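Local coordinates for acetyltransferase, GNAT family (Streptococcus agalactiae 2603V/R, PDB 2Q7B), which probably transfers an acetyl group from acetyl-CoA to an amino group of a substrate not yet identified, at residues 23-28 with 73-78; 30-35 with 57-62; 84-89 with 99-104. All blocks are in the same frame, centred on the assembly; numbering follows the deposited sequence.

How the interactions relate
Interactions 1 and 3 belong to one sheet: strand 72-78, which pairs with 20-24 in interaction 1, is bound along its other edge to strand 81-90 of interaction 3, with W74 N 2.7 Å from I86 O and A76 N 2.8 Å from G84 O. Interaction 2 packs one helix and a short 3-10 turn against that sheet; its centre is about 10 Å from the centre of interaction 1 and about 12 Å from that of interaction 3. F73 and Y25 both meet I62, while L35 CD1 lies 3.7 Å from S85 CB. I59 and D58 touch K100, which like K99 bonds a citrate, probably from the crystallisation liquor, so interactions 2 and 3 meet close to bound anion.

Interaction 1. Residues 23-28 with 73-78; sequences KEYENN and FWIALE
K23 carries its CG between its backbone N and carbonyl carbon (chi1 65°) and is extended beyond it, which draws the aliphatic part of the lysine across L77, with K23 CE 3.6 Å from L77 CD1. Y25 has its CG anti to the backbone N (chi1 179°), and the ring swings so that the CG2 branch of I75 lies at its edge, 4.3 Å from Y25 CD1. The backbones pair antiparallel, as the first two strands of the GNAT fold do, joined here through helices 29-46 and 62-67. K23 and I75 form a hydrogen-bonded pair, in which I75 N reaches K23 O at 2.8 Å and K23 N bonds I75 O in return. E24 and W74 are the next, non-hydrogen-bonded pair, and Y25 N then continues the pairing beyond the end of the strand by binding F73 O at 2.8 Å.

E24 CG lies beside the indole, 3.8 Å from W74 NE1, and the carboxylate plane stands 74° from the ring. Glutamate suits this exposed edge because its carbon chain packs while its charge faces solvent; lysine likewise offers a long apolar stem to L77.

Strand 20-24 is the outermost strand on this side of the chain's sheet. I75 and F73 fill the face under helix 29-46 with apolar bulk, meeting H31 and L35, as the broad indole of W74 does beneath F122 and F125 of helix 114-128; strand 81-90 adjoins 72-78 along its other edge.

Interaction 2. Residues 30-35 with 57-62; sequences YHLAQL and DDIFQI
The F60 ring has the CG2 methyl of its neighbour I59 over the centre of one face, 4.2 Å above the plane, and D57 CA at its edge; L32 CD2 comes to it obliquely from the helix, 4.3 Å from F60 CD1. The contact joins helix 29-46 of this GNAT-family fold to the 3-10 turn that precedes helix 62-67, and it is made by apolar side chains without a hydrogen bond across it.

L32 and L35 lie nearly one turn apart, so both point to the same flank of the helix. L32 holds CG anti to its backbone N (chi1 -180°), which carries both methyls out toward the turn. Leucine fits here: CD1 touches I59 while CD2 turns to F60, and the side chains of L32 and I59 cross one another at a slant. I59 presents its CG2 branch to both leucines and the F60 ring, a use well suited to a beta-branched residue.

A33 of the second subunit also packs against F60, which places this turn at the dimer interface. L35 and I62 reach toward each other tip to tip, with L35 CD2 3.9 Å from I62 CD1, and L32 CD1 rests 3.5 Å from the carbonyl oxygen I59 O.

Interaction 3. Residues 84-89 with 99-104; sequences GSIALL and KKFFTY
S85 and F102 form an antiparallel hydrogen-bonded pair across strands whose directions differ by 162°, and the next hydrogen-bonded pair, A87 with K99, is displaced by one residue, so K100 and F101 together face I86 in a beta bulge, K100 in a left-handed backbone conformation. S85 N binds F102 O at 2.8 Å, and K99 N closes on A87 O at 3.0 Å.

The bulge turns K100 O toward the serine hydroxyl. With OG between the backbone N and carbonyl carbon (chi1 67°), S85 donates to that oxygen at 2.8 Å, approaching from 33° outside the carbonyl plane. Serine is small enough for this buried place and supplies the extra bond at the irregularity; S85 OG also sits at the edge of the F102 ring, 3.6 Å from F102 CD2.

The two strands form the hairpin of the third and fourth strands of the GNAT sheet. A bulge in the fourth is a hallmark of GNAT enzymes, where that strand and the fifth splay apart to admit acetyl-CoA; the same probably holds here. On the face opposite S85, I86 CD1 lies over the F101 ring, 4.0 Å from its centroid, in a CH-pi contact, while S85 O lies at the ring's edge. At the other end, L89 CD2 meets K99 CD at 3.9 Å, the stem of a lysine whose NZ bonds Y166 OH and a citrate, probably a crystallisation component. K100 NZ bonds Q56 OE1 and likewise a citrate oxygen.

Interaction 1. Residues 23-28 with 73-78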
loop_
_atom_site.group_PDB
_atom_site.type_symbol
_atom_site.label_atom_id
_atom_site.label_comp_id
_atom_site.label_asym_id
_atom_site.label_seq_id
_atom_site.Cartn_x
_atom_site.Cartn_y
_atom_site.Cartn_z
ATOM N N LYS A 23 -5.702 -6.145 -18.287
ATOM C CA LYS A 23 -6.292 -4.907 -18.741
ATOM C C LYS A 23 -5.628 -3.674 -18.193
ATOM O O LYS A 23 -4.868 -3.743 -17.248
ATOM C CB LYS A 23 -7.796 -4.915 -18.482
ATOM C CG LYS A 23 -8.275 -4.949 -17.060
ATOM C CD LYS A 23 -9.792 -5.195 -17.113
ATOM C CE LYS A 23 -10.528 -4.785 -15.850
ATOM N NZ LYS A 23 -11.986 -5.105 -15.957
ATOM N N GLU A 24 -5.898 -2.542 -18.840
ATOM C CA GLU A 24 -5.344 -1.266 -18.420
ATOM C C GLU A 24 -5.906 -0.909 -17.053
ATOM O O GLU A 24 -7.083 -1.150 -16.789
ATOM C CB GLU A 24 -5.670 -0.180 -19.446
ATOM C CG GLU A 24 -4.938 -0.397 -20.763
ATOM C CD GLU A 24 -5.439 0.478 -21.897
ATOM O OE1 GLU A 24 -6.175 1.465 -21.642
ATOM O OE2 GLU A 24 -5.080 0.162 -23.056
ATOM N N TYR A 25 -5.062 -0.370 -16.178
ATOM C CA TYR A 25 -5.497 0.011 -14.839
ATOM C C TYR A 25 -6.586 1.111 -14.899
ATOM O O TYR A 25 -6.570 1.964 -15.780
ATOM C CB TYR A 25 -4.301 0.465 -13.971
ATOM C CG TYR A 25 -4.721 0.897 -12.579
ATOM C CD1 TYR A 25 -4.852 -0.036 -11.549
ATOM C CD2 TYR A 25 -5.030 2.231 -12.299
ATOM C CE1 TYR A 25 -5.283 0.341 -10.276
ATOM C CE2 TYR A 25 -5.443 2.619 -11.013
ATOM C CZ TYR A 25 -5.576 1.656 -10.011
ATOM O OH TYR A 25 -6.011 2.016 -8.742
ATOM N N GLU A 26 -7.563 1.024 -14.001
ATOM C CA GLU A 26 -8.597 2.043 -13.813
ATOM C C GLU A 26 -8.721 2.223 -12.305
ATOM O O GLU A 26 -8.634 1.244 -11.560
ATOM C CB GLU A 26 -9.955 1.607 -14.324
ATOM C CG GLU A 26 -10.029 1.173 -15.768
ATOM C CD GLU A 26 -11.445 0.765 -16.156
ATOM O OE1 GLU A 26 -12.376 1.571 -15.923
ATOM O OE2 GLU A 26 -11.614 -0.356 -16.680
ATOM N N ASN A 27 -8.945 3.449 -11.854
ATOM C CA ASN A 27 -9.017 3.726 -10.422
ATOM C C ASN A 27 -10.048 2.806 -9.807
ATOM O O ASN A 27 -11.198 2.795 -10.204
ATOM C CB ASN A 27 -9.334 5.217 -10.131
ATOM C CG ASN A 27 -8.209 6.194 -10.608
ATOM O OD1 ASN A 27 -7.022 5.829 -10.716
ATOM N ND2 ASN A 27 -8.597 7.453 -10.870
ATOM N N ASN A 28 -9.598 2.005 -8.849
ATOM C CA ASN A 28 -10.422 1.007 -8.191
ATOM C C ASN A 28 -9.693 0.676 -6.881
ATOM O O ASN A 28 -8.645 0.040 -6.923
ATOM C CB ASN A 28 -10.565 -0.213 -9.134
ATOM C CG ASN A 28 -11.366 -1.357 -8.527
ATOM O OD1 ASN A 28 -11.245 -1.637 -7.342
ATOM N ND2 ASN A 28 -12.181 -2.034 -9.352
ATOM N N PHE A 73 -0.242 1.313 -17.738
ATOM C CA PHE A 73 -0.101 0.436 -16.591
ATOM C C PHE A 73 -1.146 -0.658 -16.750
ATOM O O PHE A 73 -2.327 -0.364 -16.876
ATOM C CB PHE A 73 -0.303 1.199 -15.275
ATOM C CG PHE A 73 0.241 0.477 -14.058
ATOM C CD1 PHE A 73 -0.371 -0.672 -13.569
ATOM C CD2 PHE A 73 1.359 0.956 -13.392
ATOM C CE1 PHE A 73 0.148 -1.338 -12.455
ATOM C CE2 PHE A 73 1.865 0.312 -12.290
ATOM C CZ PHE A 73 1.265 -0.852 -11.827
ATOM N N TRP A 74 -0.707 -1.920 -16.752
ATOM C CA TRP A 74 -1.622 -3.043 -16.892
ATOM C C TRP A 74 -1.669 -3.919 -15.653
ATOM O O TRP A 74 -0.665 -4.136 -14.986
ATOM C CB TRP A 74 -1.229 -3.948 -18.063
ATOM C CG TRP A 74 -1.238 -3.295 -19.425
ATOM C CD1 TRP A 74 -2.267 -3.271 -20.317
ATOM C CD2 TRP A 74 -0.156 -2.581 -20.044
ATOM N NE1 TRP A 74 -1.897 -2.603 -21.448
ATOM C CE2 TRP A 74 -0.607 -2.170 -21.315
ATOM C CE3 TRP A 74 1.156 -2.257 -19.648
ATOM C CZ2 TRP A 74 0.198 -1.449 -22.198
ATOM C CZ3 TRP A 74 1.956 -1.560 -20.520
ATOM C CH2 TRP A 74 1.473 -1.155 -21.788
ATOM N N ILE A 75 -2.846 -4.461 -15.395
ATOM C CA ILE A 75 -3.013 -5.438 -14.335
ATOM C C ILE A 75 -3.581 -6.750 -14.907
ATOM O O ILE A 75 -4.431 -6.738 -15.795
ATOM C CB ILE A 75 -3.904 -4.926 -13.157
ATOM C CG1 ILE A 75 -5.255 -4.398 -13.688
ATOM C CG2 ILE A 75 -3.147 -3.889 -12.319
ATOM C CD1 ILE A 75 -6.225 -3.953 -12.611
ATOM N N ALA A 76 -3.071 -7.873 -14.401
ATOM C CA ALA A 76 -3.605 -9.188 -14.731
ATOM C C ALA A 76 -4.546 -9.538 -13.609
ATOM O O ALA A 76 -4.186 -9.434 -12.427
ATOM C CB ALA A 76 -2.517 -10.227 -14.813
ATOM N N LEU A 77 -5.735 -9.992 -13.974
ATOM C CA LEU A 77 -6.752 -10.366 -13.017
ATOM C C LEU A 77 -7.140 -11.831 -13.169
ATOM O O LEU A 77 -7.353 -12.294 -14.282
ATOM C CB LEU A 77 -7.987 -9.510 -13.259
ATOM C CG LEU A 77 -7.774 -8.000 -13.158
ATOM C CD1 LEU A 77 -8.844 -7.246 -13.878
ATOM C CD2 LEU A 77 -7.721 -7.593 -11.717
ATOM N N GLU A 78 -7.145 -12.572 -12.072
ATOM C CA GLU A 78 -7.700 -13.911 -12.067
ATOM C C GLU A 78 -8.870 -13.836 -11.109
ATOM O O GLU A 78 -8.688 -13.575 -9.905
ATOM C CB GLU A 78 -6.747 -14.988 -11.605
ATOM C CG GLU A 78 -7.346 -16.369 -11.938
ATOM C CD GLU A 78 -6.684 -17.500 -11.217
ATOM O OE1 GLU A 78 -6.169 -17.282 -10.099
ATOM O OE2 GLU A 78 -6.710 -18.619 -11.762
#

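Interaction 2. Residues 30-35 with 57-62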
loop_
_atom_site.group_PDB
_atom_site.type_symbol
_atom_site.label_atom_id
_atom_site.label_comp_id
_atom_site.label_asym_id
_atom_site.label_seq_id
_atom_site.Cartn_x
_atom_site.Cartn_y
_atom_site.Cartn_z
ATOM N N TYR A 30 -10.176 -1.483 -4.576
ATOM C CA TYR A 30 -10.049 -2.915 -4.312
ATOM C C TYR A 30 -8.851 -3.456 -5.087
ATOM O O TYR A 30 -7.993 -4.143 -4.519
ATOM C CB TYR A 30 -11.363 -3.651 -4.629
ATOM C CG TYR A 30 -12.517 -3.076 -3.834
ATOM C CD1 TYR A 30 -12.779 -3.501 -2.532
ATOM C CD2 TYR A 30 -13.313 -2.062 -4.363
ATOM C CE1 TYR A 30 -13.816 -2.951 -1.785
ATOM C CE2 TYR A 30 -14.355 -1.500 -3.622
ATOM C CZ TYR A 30 -14.599 -1.949 -2.337
ATOM O OH TYR A 30 -15.636 -1.398 -1.613
ATOM N N HIS A 31 -8.747 -3.104 -6.365
ATOM C CA HIS A 31 -7.598 -3.542 -7.148
ATOM C C HIS A 31 -6.296 -2.908 -6.670
ATOM O O HIS A 31 -5.232 -3.541 -6.713
ATOM C CB HIS A 31 -7.755 -3.210 -8.643
ATOM C CG HIS A 31 -8.808 -4.006 -9.332
ATOM N ND1 HIS A 31 -9.384 -3.604 -10.522
ATOM C CD2 HIS A 31 -9.418 -5.163 -8.983
ATOM C CE1 HIS A 31 -10.278 -4.503 -10.888
ATOM N NE2 HIS A 31 -10.323 -5.452 -9.969
ATOM N N LEU A 32 -6.374 -1.657 -6.234
ATOM C CA LEU A 32 -5.193 -0.950 -5.779
ATOM C C LEU A 32 -4.625 -1.637 -4.545
ATOM O O LEU A 32 -3.424 -1.798 -4.442
ATOM C CB LEU A 32 -5.490 0.532 -5.521
ATOM C CG LEU A 32 -4.302 1.393 -5.036
ATOM C CD1 LEU A 32 -3.091 1.273 -5.980
ATOM C CD2 LEU A 32 -4.692 2.831 -4.859
ATOM N N ALA A 33 -5.500 -2.055 -3.634
ATOM C CA ALA A 33 -5.082 -2.779 -2.428
ATOM C C ALA A 33 -4.395 -4.076 -2.807
ATOM O O ALA A 33 -3.336 -4.393 -2.286
ATOM C CB ALA A 33 -6.258 -3.053 -1.531
ATOM N N GLN A 34 -5.002 -4.808 -3.733
ATOM C CA GLN A 34 -4.456 -6.055 -4.234
ATOM C C GLN A 34 -3.129 -5.848 -4.954
ATOM O O GLN A 34 -2.233 -6.704 -4.871
ATOM C CB GLN A 34 -5.436 -6.714 -5.193
ATOM C CG GLN A 34 -6.724 -7.199 -4.581
ATOM C CD GLN A 34 -7.810 -7.410 -5.614
ATOM O OE1 GLN A 34 -7.580 -7.292 -6.807
ATOM N NE2 GLN A 34 -9.002 -7.708 -5.156
ATOM N N LEU A 35 -3.011 -4.738 -5.680
ATOM C CA LEU A 35 -1.758 -4.404 -6.374
ATOM C C LEU A 35 -0.637 -4.164 -5.373
ATOM O O LEU A 35 0.471 -4.648 -5.550
ATOM C CB LEU A 35 -1.925 -3.171 -7.240
ATOM C CG LEU A 35 -0.703 -2.654 -8.006
ATOM C CD1 LEU A 35 -0.100 -3.735 -8.911
ATOM C CD2 LEU A 35 -1.147 -1.470 -8.814
ATOM N N ASP A 57 5.825 5.923 -5.097
ATOM C CA ASP A 57 4.489 6.498 -4.909
ATOM C C ASP A 57 3.697 6.707 -6.224
ATOM O O ASP A 57 2.518 7.031 -6.179
ATOM C CB ASP A 57 4.552 7.757 -4.041
ATOM C CG ASP A 57 5.437 8.846 -4.648
ATOM O OD1 ASP A 57 5.265 9.143 -5.843
ATOM O OD2 ASP A 57 6.299 9.380 -3.937
ATOM N N ASP A 58 4.347 6.513 -7.379
ATOM C CA ASP A 58 3.662 6.458 -8.691
ATOM C C ASP A 58 2.483 5.429 -8.700
ATOM O O ASP A 58 1.505 5.567 -9.439
ATOM C CB ASP A 58 4.656 6.106 -9.825
ATOM C CG ASP A 58 5.586 4.911 -9.481
ATOM O OD1 ASP A 58 6.512 5.101 -8.653
ATOM O OD2 ASP A 58 5.441 3.815 -10.056
ATOM N N ILE A 59 2.592 4.415 -7.852
ATOM C CA ILE A 59 1.563 3.371 -7.652
ATOM C C ILE A 59 0.226 3.971 -7.197
ATOM O O ILE A 59 -0.838 3.431 -7.508
ATOM C CB ILE A 59 2.085 2.304 -6.602
ATOM C CG1 ILE A 59 3.278 1.524 -7.183
ATOM C CG2 ILE A 59 1.014 1.358 -6.145
ATOM C CD1 ILE A 59 3.042 0.944 -8.525
ATOM N N PHE A 60 0.296 5.093 -6.486
ATOM C CA PHE A 60 -0.878 5.792 -5.941
ATOM C C PHE A 60 -1.388 6.933 -6.844
ATOM O O PHE A 60 -2.340 7.629 -6.510
ATOM C CB PHE A 60 -0.564 6.251 -4.494
ATOM C CG PHE A 60 -0.126 5.114 -3.621
ATOM C CD1 PHE A 60 -1.045 4.208 -3.130
ATOM C CD2 PHE A 60 1.206 4.878 -3.387
ATOM C CE1 PHE A 60 -0.646 3.120 -2.384
ATOM C CE2 PHE A 60 1.614 3.778 -2.634
ATOM C CZ PHE A 60 0.687 2.895 -2.137
ATOM N N GLN A 61 -0.764 7.087 -8.009
ATOM C CA GLN A 61 -1.145 8.105 -8.983
ATOM C C GLN A 61 -0.850 7.561 -10.372
ATOM O O GLN A 61 -0.211 8.227 -11.179
ATOM C CB GLN A 61 -0.393 9.411 -8.721
ATOM C CG GLN A 61 1.124 9.284 -8.598
ATOM C CD GLN A 61 1.786 10.565 -8.069
ATOM O OE1 GLN A 61 1.436 11.648 -8.486
ATOM N NE2 GLN A 61 2.750 10.423 -7.158
ATOM N N ILE A 62 -1.333 6.350 -10.640
ATOM C CA ILE A 62 -1.066 5.658 -11.912
ATOM C C ILE A 62 -1.545 6.440 -13.123
ATOM O O ILE A 62 -0.821 6.536 -14.113
ATOM C CB ILE A 62 -1.633 4.214 -11.917
ATOM C CG1 ILE A 62 -0.776 3.338 -10.995
ATOM C CG2 ILE A 62 -1.658 3.640 -13.315
ATOM C CD1 ILE A 62 -1.366 1.990 -10.673
#

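Interaction 3. Residues 84-89 with 99-104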
loop_
_atom_site.group_PDB
_atom_site.type_symbol
_atom_site.label_atom_id
_atom_site.label_comp_id
_atom_site.label_asym_id
_atom_site.label_seq_id
_atom_site.Cartn_x
_atom_site.Cartn_y
_atom_site.Cartn_z
ATOM N N GLY A 84 -0.913 -9.961 -11.308
ATOM C CA GLY A 84 0.244 -9.557 -12.070
ATOM C C GLY A 84 0.108 -8.113 -12.484
ATOM O O GLY A 84 -1.005 -7.555 -12.469
ATOM N N SER A 85 1.240 -7.498 -12.816
ATOM C CA SER A 85 1.257 -6.123 -13.276
ATOM C C SER A 85 2.449 -5.874 -14.182
ATOM O O SER A 85 3.455 -6.588 -14.120
ATOM C CB SER A 85 1.291 -5.147 -12.076
ATOM O OG SER A 85 2.505 -5.204 -11.336
ATOM N N ILE A 86 2.317 -4.875 -15.052
ATOM C CA ILE A 86 3.432 -4.365 -15.833
ATOM C C ILE A 86 3.093 -2.916 -16.237
ATOM O O ILE A 86 1.935 -2.567 -16.374
ATOM C CB ILE A 86 3.778 -5.238 -17.047
ATOM C CG1 ILE A 86 5.209 -4.941 -17.518
ATOM C CG2 ILE A 86 2.769 -5.053 -18.176
ATOM C CD1 ILE A 86 5.735 -5.953 -18.541
ATOM N N ALA A 87 4.112 -2.083 -16.412
ATOM C CA ALA A 87 3.909 -0.684 -16.755
ATOM C C ALA A 87 4.935 -0.239 -17.756
ATOM O O ALA A 87 6.054 -0.760 -17.793
ATOM C CB ALA A 87 4.033 0.184 -15.505
ATOM N N LEU A 88 4.534 0.727 -18.564
ATOM C CA LEU A 88 5.404 1.367 -19.524
ATOM C C LEU A 88 5.444 2.840 -19.170
ATOM O O LEU A 88 4.397 3.474 -19.033
ATOM C CB LEU A 88 4.903 1.163 -20.968
ATOM C CG LEU A 88 5.757 1.761 -22.090
ATOM C CD1 LEU A 88 5.605 0.988 -23.377
ATOM C CD2 LEU A 88 5.483 3.259 -22.329
ATOM N N LEU A 89 6.664 3.373 -19.022
ATOM C CA LEU A 89 6.899 4.792 -18.756
ATOM C C LEU A 89 7.612 5.375 -19.957
ATOM O O LEU A 89 8.686 4.921 -20.312
ATOM C CB LEU A 89 7.771 4.980 -17.495
ATOM C CG LEU A 89 8.129 6.420 -17.104
ATOM C CD1 LEU A 89 6.887 7.197 -16.647
ATOM C CD2 LEU A 89 9.193 6.456 -15.993
ATOM N N LYS A 99 8.559 -1.083 -16.174
ATOM C CA LYS A 99 8.526 -0.963 -14.723
ATOM C C LYS A 99 7.393 -1.769 -14.128
ATOM O O LYS A 99 6.497 -2.217 -14.837
ATOM C CB LYS A 99 8.243 0.500 -14.326
ATOM C CG LYS A 99 9.328 1.506 -14.622
ATOM C CD LYS A 99 8.886 2.925 -14.284
ATOM C CE LYS A 99 8.697 3.191 -12.789
ATOM N NZ LYS A 99 9.945 2.989 -12.049
ATOM N N LYS A 100 7.448 -1.909 -12.806
ATOM C CA LYS A 100 6.432 -2.554 -12.004
ATOM C C LYS A 100 5.954 -3.876 -12.581
ATOM O O LYS A 100 4.760 -4.133 -12.645
ATOM C CB LYS A 100 5.272 -1.597 -11.782
ATOM C CG LYS A 100 5.683 -0.256 -11.148
ATOM C CD LYS A 100 6.419 -0.415 -9.820
ATOM C CE LYS A 100 6.909 0.918 -9.285
ATOM N NZ LYS A 100 8.243 0.769 -8.641
ATOM N N PHE A 101 6.922 -4.714 -12.954
ATOM C CA PHE A 101 6.638 -6.009 -13.542
ATOM C C PHE A 101 6.628 -7.084 -12.453
ATOM O O PHE A 101 7.671 -7.498 -11.977
ATOM C CB PHE A 101 7.653 -6.280 -14.636
ATOM C CG PHE A 101 7.456 -7.583 -15.365
ATOM C CD1 PHE A 101 6.212 -8.191 -15.500
ATOM C CD2 PHE A 101 8.516 -8.119 -16.050
ATOM C CE1 PHE A 101 6.076 -9.354 -16.204
ATOM C CE2 PHE A 101 8.376 -9.254 -16.772
ATOM C CZ PHE A 101 7.152 -9.885 -16.840
ATOM N N PHE A 102 5.440 -7.529 -12.074
ATOM C CA PHE A 102 5.285 -8.496 -10.986
ATOM C C PHE A 102 4.236 -9.534 -11.311
ATOM O O PHE A 102 3.278 -9.232 -12.019
ATOM C CB PHE A 102 4.852 -7.779 -9.702
ATOM C CG PHE A 102 5.805 -6.702 -9.252
ATOM C CD1 PHE A 102 7.039 -7.034 -8.720
ATOM C CD2 PHE A 102 5.457 -5.347 -9.344
ATOM C CE1 PHE A 102 7.921 -6.052 -8.310
ATOM C CE2 PHE A 102 6.339 -4.372 -8.928
ATOM C CZ PHE A 102 7.574 -4.727 -8.419
ATOM N N THR A 103 4.438 -10.749 -10.800
ATOM C CA THR A 103 3.476 -11.832 -10.943
ATOM C C THR A 103 3.520 -12.692 -9.696
ATOM O O THR A 103 4.578 -12.857 -9.126
ATOM C CB THR A 103 3.791 -12.765 -12.164
ATOM O OG1 THR A 103 5.111 -13.286 -12.036
ATOM C CG2 THR A 103 3.704 -12.038 -13.479
ATOM N N TYR A 104 2.386 -13.216 -9.249
ATOM C CA TYR A 104 2.422 -14.177 -8.143
ATOM C C TYR A 104 3.068 -15.471 -8.709
ATOM O O TYR A 104 2.867 -15.792 -9.875
ATOM C CB TYR A 104 1.038 -14.429 -7.501
ATOM C CG TYR A 104 0.608 -13.358 -6.506
ATOM C CD1 TYR A 104 1.406 -13.032 -5.400
ATOM C CD2 TYR A 104 -0.619 -12.694 -6.646
ATOM C CE1 TYR A 104 1.001 -12.042 -4.484
ATOM C CE2 TYR A 104 -1.012 -11.714 -5.755
ATOM C CZ TYR A 104 -0.207 -11.393 -4.678
ATOM O OH TYR A 104 -0.655 -10.435 -3.800
#